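PDB 2HO1: type IV pilus assembly protein PilF from Pseudomonas aeruginosa, which is an outer-membrane lipoprotein essential for localizing PilQ to the outer membrane and assembling it into dodecameric secretins for type IV pili. Local coordinates for residues Val143-Asn146 and Leu147-Ser151. Sequence-based numbering, arbitrary orientation.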
loop_
_atom_site.group_PDB
_atom_site.type_symbol
_atom_site.label_atom_id
_atom_site.label_comp_id
_atom_site.label_asym_id
_atom_site.label_seq_id
_atom_site.Cartn_x
_atom_site.Cartn_y
_atom_site.Cartn_z
ATOM N N VAL A 143 0.707 -3.399 10.937
ATOM C CA VAL A 143 0.011 -3.032 9.730
ATOM C C VAL A 143 0.262 -4.104 8.667
ATOM O O VAL A 143 -0.675 -4.532 7.985
ATOM C CB VAL A 143 0.497 -1.663 9.206
ATOM C CG1 VAL A 143 -0.086 -1.395 7.850
ATOM C CG2 VAL A 143 0.123 -0.574 10.201
ATOM N N PHE A 144 1.509 -4.543 8.518
ATOM C CA PHE A 144 1.825 -5.569 7.536
ATOM C C PHE A 144 1.271 -6.936 7.922
ATOM O O PHE A 144 0.951 -7.762 7.045
ATOM C CB PHE A 144 3.327 -5.671 7.304
ATOM C CG PHE A 144 3.872 -4.554 6.471
ATOM C CD1 PHE A 144 3.360 -4.307 5.194
ATOM C CD2 PHE A 144 4.868 -3.716 6.960
ATOM C CE1 PHE A 144 3.815 -3.259 4.429
ATOM C CE2 PHE A 144 5.322 -2.653 6.175
ATOM C CZ PHE A 144 4.786 -2.437 4.910
ATOM N N GLU A 145 1.200 -7.211 9.217
ATOM C CA GLU A 145 0.592 -8.462 9.629
ATOM C C GLU A 145 -0.878 -8.430 9.146
ATOM O O GLU A 145 -1.378 -9.394 8.583
ATOM C CB GLU A 145 0.595 -8.604 11.151
ATOM C CG GLU A 145 -0.165 -9.850 11.612
ATOM C CD GLU A 145 -0.207 -10.008 13.118
ATOM O OE1 GLU A 145 -0.454 -9.003 13.829
ATOM O OE2 GLU A 145 0.004 -11.151 13.583
ATOM N N ASN A 146 -1.561 -7.317 9.378
ATOM C CA ASN A 146 -2.959 -7.182 8.970
ATOM C C ASN A 146 -3.168 -7.301 7.464
ATOM O O ASN A 146 -4.145 -7.892 7.018
ATOM C CB ASN A 146 -3.557 -5.877 9.504
ATOM C CG ASN A 146 -3.854 -5.959 10.986
ATOM O OD1 ASN A 146 -4.069 -7.048 11.511
ATOM N ND2 ASN A 146 -3.869 -4.819 11.663
ATOM N N LEU A 147 -2.241 -6.762 6.690
ATOM C CA LEU A 147 -2.313 -6.861 5.237
ATOM C C LEU A 147 -2.197 -8.332 4.867
ATOM O O LEU A 147 -2.869 -8.813 3.946
ATOM C CB LEU A 147 -1.190 -6.029 4.600
ATOM C CG LEU A 147 -1.505 -4.522 4.569
ATOM C CD1 LEU A 147 -0.235 -3.716 4.191
ATOM C CD2 LEU A 147 -2.621 -4.240 3.570
ATOM N N GLY A 148 -1.340 -9.060 5.577
ATOM C CA GLY A 148 -1.206 -10.493 5.319
ATOM C C GLY A 148 -2.469 -11.280 5.681
ATOM O O GLY A 148 -2.922 -12.137 4.922
ATOM N N LEU A 149 -3.065 -10.990 6.828
ATOM C CA LEU A 149 -4.272 -11.714 7.205
ATOM C C LEU A 149 -5.404 -11.421 6.215
ATOM O O LEU A 149 -6.110 -12.347 5.796
ATOM C CB LEU A 149 -4.680 -11.364 8.644
ATOM C CG LEU A 149 -3.717 -11.846 9.740
ATOM C CD1 LEU A 149 -3.999 -11.084 11.008
ATOM C CD2 LEU A 149 -3.838 -13.344 9.992
ATOM N N VAL A 150 -5.572 -10.150 5.826
ATOM C CA VAL A 150 -6.614 -9.783 4.859
ATOM C C VAL A 150 -6.336 -10.500 3.532
ATOM O O VAL A 150 -7.259 -10.969 2.860
ATOM C CB VAL A 150 -6.660 -8.232 4.629
ATOM C CG1 VAL A 150 -7.558 -7.878 3.431
ATOM C CG2 VAL A 150 -7.161 -7.525 5.901
ATOM N N SER A 151 -5.066 -10.613 3.149
ATOM C CA SER A 151 -4.736 -11.284 1.902
ATOM C C SER A 151 -5.174 -12.751 1.945
ATOM O O SER A 151 -5.613 -13.321 0.923
ATOM C CB SER A 151 -3.231 -11.179 1.612
ATOM O OG SER A 151 -2.884 -9.852 1.276
#
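Leu-147 reaches back one helical turn to Phe-144 and Val-143. Its CD1 methyl meets the phenyl ring obliquely, 3.8 Å from Phe-144 CD1, and lies more loosely against Val-143, 4.3 Å from CG1. With CG beside the backbone N (chi1 -79°), the leucine branch lies over the preceding turn, its CG 3.5 Å from Val-143 O. Branched and aromatic side chains suit this buried side, where apolar surface is wanted.

Leu-149 folds back in the same manner. It runs side by side with Glu-145, whose CG comes 4.1 Å from Leu-149 CD1; the same methyl is equally far from Asn-146 OD1. Glu-145 has CG anti to the backbone N (chi1 174°), and its extended chain runs alongside the leucine, directing the carboxylate to Ser-176, where OE2 is hydrogen-bonded. Asn-146 similarly spends ND2 on Asn-109, so both polar ends serve neighbouring helices. Val-150 CG2, set beside its own backbone N, lies tight against Asn-146 O at 3.2 Å; that carbonyl accepts the Val-150 N-H in a nearly straight bond (169°).

Three more i to i+4 backbone bonds, from Leu-147, Gly-148 and Leu-149, make this regular alpha-helix. Buried Gly-148 is consistent with the small-residue position of the tetratricopeptide motif's first helix, where close helix packing probably leaves little room for a side chain.

Helix 140-153 is probably the first of the antiparallel pair forming the fourth tetratricopeptide repeat. Leu-147 packs against Tyr-125 and Leu-128 of helix 121-131 and against Tyr-163 of helix 157-170, while Leu-149 and Val-150 touch Tyr-116 of helix 105-117, joining successive layers of the superhelix.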